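Local coordinates for protein isomerase/lactonizing enzyme (Agrobacterium tumefaciens, PDB 1RVK) that probably acts as an isomerase or lactonizing enzyme of the enolase superfamily, with a magnesium ion in its barrel domain, though its true substrate is unknown, at residues A[8-13]-A[32-37]; A[345-350]-A[368-373]; A[189-194]-A[224-229]. All coordinates share one frame; numbering follows the deposited sequence.

In the fold
From the N terminus, interaction 1 comes first: strands 3-15 and 30-42 pair and close a loop of 18 residues, much of it strand, in the N-terminal domain. Interaction 3 follows, joining helix 183-197 to the turn after helix 213-224 outside the barrel and closing 29 residues that also hold strand 202-206. Last, interaction 2 closes a 17-residue excursion that holds the short strand 358-360. The three loops run in series, none enclosing or crossing another. Interactions 1 and 2 touch, Phe11 and Thr13 packing on Tyr345 and Met37 on Ile371 and Phe373, so the late chain is tied to the N-terminal sheet. Interaction 3 lies about 39 Å from interaction 1, centre to centre.

Interaction 1: A[8-13]-A[32-37]; sequences VRVFRT and QVEQAM
The carbonyl O of Met37, a selenomethionine here, is gripped by the N-H of Arg9 and by a water. Arg9 N lies in the carbonyl plane, 2.9 Å from Met37 O, and Met37 N donates back to Arg9 O at 2.9 Å. The water donates to Met37 O and accepts from Arg9 NH1 at the guanidinium edge, so one arginine reaches this oxygen both directly and through solvent; NH1 also forms a salt bridge with Glu7. Phe11 with Gln35 and Thr13 with Val33 likewise exchange N-H...O bonds both ways; Gln35 N to Phe11 O and Val33 N to Thr13 O both measure 2.8 Å. Alternating with these three pairs lie the non-hydrogen-bonded Val10-Ala36 and Arg12-Glu34, whose side chains take the other face of the sheet.

On the sheet face that carries Arg9, Phe11 and Thr13, cross-strand neighbours lie side by side. CG of Phe11 sits between its own backbone N and carbonyl carbon (chi1 61°), and the ring covers Gln35: Gln35 CB stands 3.7 Å above the Phe11 ring plane, toward the rim, in a CH-pi contact. Gln35 CG meets Phe11 CZ at 3.5 Å, and the amide plane is turned 75° from the ring. Met37 CB comes to the ring edge. Arg9 CD lies 3.9 Å from Met37 CE, while Thr13 OG1 bonds Asp344. Phe51 and Ile376 also pack on Phe11. Strand 30-42 is the middle of a three-stranded antiparallel sheet, the arrangement typical of the N-terminal domain of the mandelate racemase and muconate lactonizing enzymes.

Interaction 2: A[345-350]-A[368-373]; sequences YLKSLS and GEDIDF
Backbone bonds either side of Leu346 and Ile371 join the two loops in a single bridge. Lys347 N donates to Asp370 O at 2.7 Å, and Asp372 N reaches Tyr345 O at 2.9 Å. Asp370, the centre of an inverse gamma turn, meets the partner loop with both its carbonyl and its carboxylate.

Among side chains, Ser348 OG donates to the anti lone pair of Asp370 OD1 at 2.9 Å. The carboxylate is brought there with CG anti to the backbone N (chi1 -161°), and Lys347 crosses it at about a right angle, Lys347 CB lying 3.4 Å from Asp370 OD1. The lysine then bends at its end (chi4 65°), bringing NZ over the backbone of Ile371 and Asp372, where Lys347 NZ donates to a water at 2.9 Å. Its salt bridge is a long one, Lys347 NZ to Asp372 OD1 at 3.9 Å. Asp372 is the N-cap residue of the following helix, and its OD1 bonds Phe375 N.

At the other end a water bridges three residues: it donates to Ser348 O, accepts from Asp370 N and bonds Ser350 OG. Apolar contact is slight, Leu346 CD1 meeting Ile371 CG1 at 4.4 Å, while Ile371 itself packs on Phe51 and Ile376.

The joint is thus mainly polar. An ammonium group near two carboxylates would probably favour the charged form of each, and the lysine's positive charge may partly balance the helix N-cap aspartate without a close ion pair.

Interaction 3: A[189-194]-A[224-229]; sequences ACAAVR and EKLGFD
Two nitrogens of Arg194 hold one carbonyl, Leu226 O, side-on. NE is the closer donor, at 2.7 Å from Leu226 O, and NH2 follows at 3.0 Å from the same oxygen with a more bent bond. The oxygen lies close to the guanidinium plane, so the grip is at the edge of the group. Bends at chi2 (57°) and chi3 (78°) place CD and then NE so that NE faces Leu226 O; the Arg194 and Leu226 side chains run alongside in opposing directions. Leu226 CD1 meanwhile rests 3.9 Å from Ala191 CA, with Arg194 CB beside it.

Next to this grip, Cys190 meets Phe228 obliquely: Cys190 CB is 3.5 Å from Phe228 CZ, and Cys190 SG is 4.4 Å from the ring centroid, a sulfur-aromatic contact.

Further out, the guanidinium is fixed from its other end, NH1 bonding Gly198 O and Ile201 O, while NH2 also donates to a water that bonds Asp229 OD1. Gly227, with positive phi, leaves the helical conformation in a Schellman motif, which probably helps to leave the Leu226 carbonyl facing Arg194. Asp229 forms a salt bridge with Arg202, and Leu203 packs on Phe228 and Arg194. Helices 183-197 and 213-224 alternate with the parallel strands 202-206 and 230-232, whose Asp206 and Glu232 bind magnesium; the contact joins neighbouring beta-alpha units on the outside of the TIM-barrel domain typical of the enolase superfamily.

Interaction 1: A[8-13]-A[32-37]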
loop_
_atom_site.group_PDB
_atom_site.type_symbol
_atom_site.label_atom_id
_atom_site.label_comp_id
_atom_site.label_asym_id
_atom_site.label_seq_id
_atom_site.Cartn_x
_atom_site.Cartn_y
_atom_site.Cartn_z
ATOM N N VAL A 8 9.312 -15.043 -14.684
ATOM C CA VAL A 8 8.564 -13.800 -14.784
ATOM C C VAL A 8 7.756 -13.821 -16.071
ATOM O O VAL A 8 8.288 -14.103 -17.144
ATOM C CB VAL A 8 9.499 -12.572 -14.808
ATOM C CG1 VAL A 8 8.684 -11.299 -15.038
ATOM C CG2 VAL A 8 10.262 -12.477 -13.492
ATOM N N ARG A 9 6.466 -13.533 -15.952
ATOM C CA ARG A 9 5.576 -13.495 -17.102
ATOM C C ARG A 9 4.965 -12.106 -17.173
ATOM O O ARG A 9 4.270 -11.675 -16.251
ATOM C CB ARG A 9 4.469 -14.546 -16.962
ATOM C CG ARG A 9 4.970 -15.983 -17.015
ATOM C CD ARG A 9 3.838 -16.974 -16.799
ATOM N NE ARG A 9 4.260 -18.347 -17.071
ATOM C CZ ARG A 9 5.168 -19.012 -16.363
ATOM N NH1 ARG A 9 5.760 -18.438 -15.323
ATOM N NH2 ARG A 9 5.491 -20.255 -16.700
ATOM N N VAL A 10 5.248 -11.401 -18.262
ATOM C CA VAL A 10 4.715 -10.062 -18.453
ATOM C C VAL A 10 3.507 -10.157 -19.373
ATOM O O VAL A 10 3.549 -10.829 -20.406
ATOM C CB VAL A 10 5.770 -9.125 -19.080
ATOM C CG1 VAL A 10 5.221 -7.707 -19.181
ATOM C CG2 VAL A 10 7.038 -9.138 -18.236
ATOM N N PHE A 11 2.425 -9.491 -18.986
ATOM C CA PHE A 11 1.204 -9.507 -19.775
ATOM C C PHE A 11 0.567 -8.126 -19.760
ATOM O O PHE A 11 0.993 -7.248 -19.006
ATOM C CB PHE A 11 0.219 -10.529 -19.207
ATOM C CG PHE A 11 -0.201 -10.245 -17.793
ATOM C CD1 PHE A 11 0.628 -10.576 -16.725
ATOM C CD2 PHE A 11 -1.422 -9.626 -17.530
ATOM C CE1 PHE A 11 0.247 -10.297 -15.411
ATOM C CE2 PHE A 11 -1.813 -9.342 -16.222
ATOM C CZ PHE A 11 -0.976 -9.678 -15.159
ATOM N N ARG A 12 -0.457 -7.939 -20.590
ATOM C CA ARG A 12 -1.148 -6.657 -20.672
ATOM C C ARG A 12 -2.490 -6.689 -19.943
ATOM O O ARG A 12 -3.308 -7.578 -20.171
ATOM C CB ARG A 12 -1.404 -6.282 -22.137
ATOM C CG ARG A 12 -0.240 -6.543 -23.082
ATOM C CD ARG A 12 -0.722 -6.576 -24.534
ATOM N NE ARG A 12 0.245 -7.215 -25.426
ATOM C CZ ARG A 12 1.430 -6.699 -25.742
ATOM N NH1 ARG A 12 1.802 -5.529 -25.239
ATOM N NH2 ARG A 12 2.248 -7.356 -26.554
ATOM N N THR A 13 -2.705 -5.716 -19.064
ATOM C CA THR A 13 -3.961 -5.604 -18.337
ATOM C C THR A 13 -4.657 -4.345 -18.861
ATOM O O THR A 13 -4.004 -3.344 -19.156
ATOM C CB THR A 13 -3.732 -5.476 -16.808
ATOM O OG1 THR A 13 -4.996 -5.374 -16.143
ATOM C CG2 THR A 13 -2.900 -4.243 -16.483
ATOM N N GLN A 32 -3.977 -0.359 -22.333
ATOM C CA GLN A 32 -3.329 -1.573 -21.866
ATOM C C GLN A 32 -2.001 -1.249 -21.207
ATOM O O GLN A 32 -1.165 -0.540 -21.768
ATOM C CB GLN A 32 -3.145 -2.556 -23.023
ATOM C CG GLN A 32 -4.469 -3.136 -23.509
ATOM C CD GLN A 32 -4.297 -4.327 -24.428
ATOM O OE1 GLN A 32 -5.275 -4.940 -24.854
ATOM N NE2 GLN A 32 -3.050 -4.662 -24.741
ATOM N N VAL A 33 -1.828 -1.766 -19.997
ATOM C CA VAL A 33 -0.621 -1.541 -19.215
ATOM C C VAL A 33 0.095 -2.863 -18.966
ATOM O O VAL A 33 -0.538 -3.870 -18.666
ATOM C CB VAL A 33 -0.972 -0.898 -17.857
ATOM C CG1 VAL A 33 0.281 -0.736 -17.007
ATOM C CG2 VAL A 33 -1.641 0.453 -18.086
ATOM N N GLU A 34 1.416 -2.859 -19.096
ATOM C CA GLU A 34 2.187 -4.071 -18.864
ATOM C C GLU A 34 2.300 -4.369 -17.372
ATOM O O GLU A 34 2.677 -3.504 -16.578
ATOM C CB GLU A 34 3.584 -3.938 -19.467
ATOM C CG GLU A 34 3.626 -4.090 -20.978
ATOM C CD GLU A 34 5.041 -4.037 -21.521
ATOM O OE1 GLU A 34 5.974 -4.433 -20.790
ATOM O OE2 GLU A 34 5.223 -3.614 -22.682
ATOM N N GLN A 35 1.964 -5.598 -17.002
ATOM C CA GLN A 35 2.030 -6.043 -15.616
ATOM C C GLN A 35 2.888 -7.303 -15.585
ATOM O O GLN A 35 2.892 -8.071 -16.540
ATOM C CB GLN A 35 0.625 -6.360 -15.094
ATOM C CG GLN A 35 0.592 -6.903 -13.671
ATOM C CD GLN A 35 1.025 -5.879 -12.635
ATOM O OE1 GLN A 35 1.205 -6.206 -11.464
ATOM N NE2 GLN A 35 1.181 -4.631 -13.062
ATOM N N ALA A 36 3.616 -7.520 -14.498
ATOM C CA ALA A 36 4.453 -8.707 -14.412
ATOM C C ALA A 36 4.037 -9.619 -13.266
ATOM O O ALA A 36 3.600 -9.156 -12.211
ATOM C CB ALA A 36 5.916 -8.305 -14.252
HETATM N N MSE A 37 4.158 -10.922 -13.488
HETATM C CA MSE A 37 3.836 -11.895 -12.457
HETATM C C MSE A 37 5.082 -12.732 -12.221
HETATM O O MSE A 37 5.651 -13.292 -13.164
HETATM C CB MSE A 37 2.674 -12.806 -12.874
HETATM C CG MSE A 37 2.349 -13.883 -11.827
HETATM SE SE MSE A 37 0.830 -15.046 -12.236
HETATM C CE MSE A 37 1.616 -16.036 -13.706
HETATM O O HOH W 1 5.082 -16.027 -13.676
HETATM O O HOH W 2 3.346 -3.593 -24.360
#

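Interaction 2: A[345-350]-A[368-373]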
loop_
_atom_site.group_PDB
_atom_site.type_symbol
_atom_site.label_atom_id
_atom_site.label_comp_id
_atom_site.label_asym_id
_atom_site.label_seq_id
_atom_site.Cartn_x
_atom_site.Cartn_y
_atom_site.Cartn_z
ATOM N N TYR A 345 -7.206 -9.692 -14.725
ATOM C CA TYR A 345 -6.369 -10.879 -14.559
ATOM C C TYR A 345 -6.647 -11.660 -13.272
ATOM O O TYR A 345 -5.952 -12.628 -12.957
ATOM C CB TYR A 345 -4.881 -10.499 -14.656
ATOM C CG TYR A 345 -4.402 -9.480 -13.642
ATOM C CD1 TYR A 345 -3.942 -9.879 -12.388
ATOM C CD2 TYR A 345 -4.407 -8.117 -13.938
ATOM C CE1 TYR A 345 -3.497 -8.948 -11.451
ATOM C CE2 TYR A 345 -3.963 -7.172 -13.007
ATOM C CZ TYR A 345 -3.510 -7.596 -11.767
ATOM O OH TYR A 345 -3.069 -6.671 -10.844
ATOM N N LEU A 346 -7.676 -11.240 -12.544
ATOM C CA LEU A 346 -8.084 -11.889 -11.301
ATOM C C LEU A 346 -9.557 -12.279 -11.443
ATOM O O LEU A 346 -10.379 -11.455 -11.834
ATOM C CB LEU A 346 -7.900 -10.924 -10.122
ATOM C CG LEU A 346 -6.735 -11.165 -9.153
ATOM C CD1 LEU A 346 -5.507 -11.659 -9.886
ATOM C CD2 LEU A 346 -6.443 -9.876 -8.393
ATOM N N LYS A 347 -9.888 -13.525 -11.129
ATOM C CA LYS A 347 -11.266 -14.001 -11.257
ATOM C C LYS A 347 -12.213 -13.460 -10.188
ATOM O O LYS A 347 -13.416 -13.346 -10.421
ATOM C CB LYS A 347 -11.304 -15.533 -11.227
ATOM C CG LYS A 347 -10.534 -16.215 -12.351
ATOM C CD LYS A 347 -10.772 -17.723 -12.314
ATOM C CE LYS A 347 -10.047 -18.446 -13.432
ATOM N NZ LYS A 347 -8.575 -18.336 -13.289
ATOM N N SER A 348 -11.667 -13.138 -9.018
ATOM C CA SER A 348 -12.465 -12.619 -7.906
ATOM C C SER A 348 -11.649 -11.556 -7.186
ATOM O O SER A 348 -10.438 -11.472 -7.378
ATOM C CB SER A 348 -12.796 -13.740 -6.915
ATOM O OG SER A 348 -13.458 -14.820 -7.550
ATOM N N LEU A 349 -12.312 -10.758 -6.354
ATOM C CA LEU A 349 -11.627 -9.712 -5.603
ATOM C C LEU A 349 -10.853 -10.299 -4.434
ATOM O O LEU A 349 -11.290 -11.260 -3.801
ATOM C CB LEU A 349 -12.624 -8.692 -5.044
ATOM C CG LEU A 349 -13.378 -7.765 -6.000
ATOM C CD1 LEU A 349 -12.391 -6.856 -6.704
ATOM C CD2 LEU A 349 -14.176 -8.585 -7.000
ATOM N N SER A 350 -9.698 -9.716 -4.150
ATOM C CA SER A 350 -8.891 -10.169 -3.031
ATOM C C SER A 350 -9.401 -9.497 -1.765
ATOM O O SER A 350 -9.152 -9.977 -0.660
ATOM C CB SER A 350 -7.419 -9.792 -3.230
ATOM O OG SER A 350 -6.849 -10.483 -4.326
ATOM N N GLY A 368 -4.157 -15.841 -1.576
ATOM C CA GLY A 368 -5.549 -15.904 -1.976
ATOM C C GLY A 368 -5.933 -15.144 -3.228
ATOM O O GLY A 368 -7.113 -14.863 -3.445
ATOM N N GLU A 369 -4.958 -14.795 -4.059
ATOM C CA GLU A 369 -5.276 -14.085 -5.286
ATOM C C GLU A 369 -5.803 -15.123 -6.282
ATOM O O GLU A 369 -5.119 -16.094 -6.611
ATOM C CB GLU A 369 -4.037 -13.348 -5.813
ATOM C CG GLU A 369 -3.496 -12.327 -4.800
ATOM C CD GLU A 369 -2.399 -11.424 -5.346
ATOM O OE1 GLU A 369 -1.410 -11.939 -5.901
ATOM O OE2 GLU A 369 -2.517 -10.187 -5.204
ATOM N N ASP A 370 -7.041 -14.921 -6.721
ATOM C CA ASP A 370 -7.720 -15.824 -7.656
ATOM C C ASP A 370 -7.236 -15.499 -9.067
ATOM O O ASP A 370 -7.926 -14.832 -9.841
ATOM C CB ASP A 370 -9.233 -15.612 -7.540
ATOM C CG ASP A 370 -10.040 -16.777 -8.085
ATOM O OD1 ASP A 370 -11.287 -16.701 -8.033
ATOM O OD2 ASP A 370 -9.436 -17.762 -8.559
ATOM N N ILE A 371 -6.044 -15.988 -9.392
ATOM C CA ILE A 371 -5.408 -15.711 -10.672
ATOM C C ILE A 371 -6.017 -16.361 -11.911
ATOM O O ILE A 371 -6.246 -17.570 -11.950
ATOM C CB ILE A 371 -3.913 -16.084 -10.601
ATOM C CG1 ILE A 371 -3.283 -15.400 -9.383
ATOM C CG2 ILE A 371 -3.202 -15.653 -11.877
ATOM C CD1 ILE A 371 -1.860 -15.818 -9.101
ATOM N N ASP A 372 -6.278 -15.539 -12.923
ATOM C CA ASP A 372 -6.831 -16.026 -14.182
ATOM C C ASP A 372 -5.626 -16.294 -15.077
ATOM O O ASP A 372 -5.237 -15.443 -15.879
ATOM C CB ASP A 372 -7.728 -14.964 -14.825
ATOM C CG ASP A 372 -8.545 -15.510 -15.992
ATOM O OD1 ASP A 372 -8.100 -16.482 -16.639
ATOM O OD2 ASP A 372 -9.631 -14.956 -16.272
ATOM N N PHE A 373 -5.026 -17.471 -14.928
ATOM C CA PHE A 373 -3.849 -17.829 -15.715
ATOM C C PHE A 373 -4.116 -17.850 -17.215
ATOM O O PHE A 373 -3.226 -17.553 -18.016
ATOM C CB PHE A 373 -3.301 -19.184 -15.265
ATOM C CG PHE A 373 -2.806 -19.193 -13.847
ATOM C CD1 PHE A 373 -3.648 -19.563 -12.803
ATOM C CD2 PHE A 373 -1.505 -18.798 -13.551
ATOM C CE1 PHE A 373 -3.202 -19.541 -11.483
ATOM C CE2 PHE A 373 -1.049 -18.771 -12.234
ATOM C CZ PHE A 373 -1.901 -19.143 -11.198
HETATM O O HOH W 3 -7.096 -20.071 -15.018
HETATM O O HOH W 4 -8.148 -12.376 -5.912
HETATM O O HOH W 5 -4.597 -8.901 -4.492
#

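Interaction 3: A[189-194]-A[224-229]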
loop_
_atom_site.group_PDB
_atom_site.type_symbol
_atom_site.label_atom_id
_atom_site.label_comp_id
_atom_site.label_asym_id
_atom_site.label_seq_id
_atom_site.Cartn_x
_atom_site.Cartn_y
_atom_site.Cartn_z
ATOM N N ALA A 189 -10.985 21.330 0.853
ATOM C CA ALA A 189 -11.440 19.986 0.517
ATOM C C ALA A 189 -11.769 19.240 1.802
ATOM O O ALA A 189 -12.806 18.587 1.906
ATOM C CB ALA A 189 -10.361 19.241 -0.255
ATOM N N CYS A 190 -10.879 19.343 2.783
ATOM C CA CYS A 190 -11.088 18.675 4.061
ATOM C C CYS A 190 -12.363 19.162 4.738
ATOM O O CYS A 190 -13.137 18.367 5.282
ATOM C CB CYS A 190 -9.887 18.906 4.980
ATOM S SG CYS A 190 -8.402 18.016 4.441
ATOM N N ALA A 191 -12.578 20.472 4.699
ATOM C CA ALA A 191 -13.761 21.068 5.309
ATOM C C ALA A 191 -15.028 20.619 4.589
ATOM O O ALA A 191 -16.047 20.345 5.223
ATOM C CB ALA A 191 -13.654 22.587 5.276
ATOM N N ALA A 192 -14.962 20.565 3.262
ATOM C CA ALA A 192 -16.102 20.142 2.456
ATOM C C ALA A 192 -16.496 18.707 2.794
ATOM O O ALA A 192 -17.683 18.387 2.898
ATOM C CB ALA A 192 -15.765 20.257 0.974
ATOM N N VAL A 193 -15.503 17.839 2.966
ATOM C CA VAL A 193 -15.787 16.447 3.296
ATOM C C VAL A 193 -16.387 16.320 4.696
ATOM O O VAL A 193 -17.354 15.588 4.897
ATOM C CB VAL A 193 -14.517 15.573 3.202
ATOM C CG1 VAL A 193 -14.805 14.175 3.750
ATOM C CG2 VAL A 193 -14.065 15.474 1.745
ATOM N N ARG A 194 -15.818 17.033 5.662
ATOM C CA ARG A 194 -16.331 16.976 7.026
ATOM C C ARG A 194 -17.782 17.449 7.052
ATOM O O ARG A 194 -18.628 16.853 7.717
ATOM C CB ARG A 194 -15.485 17.850 7.962
ATOM C CG ARG A 194 -16.086 18.019 9.357
ATOM C CD ARG A 194 -16.314 16.672 10.036
ATOM N NE ARG A 194 -15.076 16.111 10.565
ATOM C CZ ARG A 194 -14.887 14.823 10.835
ATOM N NH1 ARG A 194 -15.856 13.940 10.621
ATOM N NH2 ARG A 194 -13.721 14.420 11.324
ATOM N N GLU A 224 -7.170 20.847 12.768
ATOM C CA GLU A 224 -7.629 20.799 14.152
ATOM C C GLU A 224 -9.129 21.026 14.314
ATOM O O GLU A 224 -9.814 20.237 14.962
ATOM C CB GLU A 224 -6.867 21.826 14.997
ATOM C CG GLU A 224 -5.986 21.211 16.079
ATOM C CD GLU A 224 -6.787 20.484 17.150
ATOM O OE1 GLU A 224 -7.558 19.564 16.800
ATOM O OE2 GLU A 224 -6.643 20.830 18.342
ATOM N N LYS A 225 -9.637 22.105 13.727
ATOM C CA LYS A 225 -11.056 22.418 13.834
ATOM C C LYS A 225 -11.970 21.440 13.097
ATOM O O LYS A 225 -13.187 21.470 13.283
ATOM C CB LYS A 225 -11.326 23.845 13.340
ATOM C CG LYS A 225 -10.649 24.204 12.028
ATOM C CD LYS A 225 -9.215 24.673 12.243
ATOM C CE LYS A 225 -9.168 26.009 12.974
ATOM N NZ LYS A 225 -7.776 26.537 13.100
ATOM N N LEU A 226 -11.391 20.571 12.274
ATOM C CA LEU A 226 -12.181 19.596 11.524
ATOM C C LEU A 226 -12.205 18.205 12.153
ATOM O O LEU A 226 -12.875 17.306 11.653
ATOM C CB LEU A 226 -11.680 19.494 10.082
ATOM C CG LEU A 226 -11.892 20.708 9.174
ATOM C CD1 LEU A 226 -13.372 21.063 9.142
ATOM C CD2 LEU A 226 -11.086 21.882 9.677
ATOM N N GLY A 227 -11.462 18.029 13.240
ATOM C CA GLY A 227 -11.441 16.749 13.924
ATOM C C GLY A 227 -10.934 15.552 13.138
ATOM O O GLY A 227 -11.473 14.451 13.274
ATOM N N PHE A 228 -9.904 15.753 12.321
ATOM C CA PHE A 228 -9.340 14.660 11.533
ATOM C C PHE A 228 -8.527 13.712 12.413
ATOM O O PHE A 228 -7.908 14.139 13.389
ATOM C CB PHE A 228 -8.452 15.204 10.405
ATOM C CG PHE A 228 -9.189 15.478 9.122
ATOM C CD1 PHE A 228 -8.692 15.003 7.910
ATOM C CD2 PHE A 228 -10.382 16.196 9.120
ATOM C CE1 PHE A 228 -9.374 15.237 6.708
ATOM C CE2 PHE A 228 -11.073 16.436 7.925
ATOM C CZ PHE A 228 -10.568 15.955 6.718
ATOM N N ASP A 229 -8.533 12.430 12.050
ATOM C CA ASP A 229 -7.826 11.385 12.789
ATOM C C ASP A 229 -6.312 11.446 12.648
ATOM O O ASP A 229 -5.588 11.132 13.589
ATOM C CB ASP A 229 -8.308 10.006 12.340
ATOM C CG ASP A 229 -9.569 9.567 13.053
ATOM O OD1 ASP A 229 -10.310 10.438 13.556
ATOM O OD2 ASP A 229 -9.821 8.343 13.097
HETATM O O HOH W 6 -11.988 11.844 12.170
#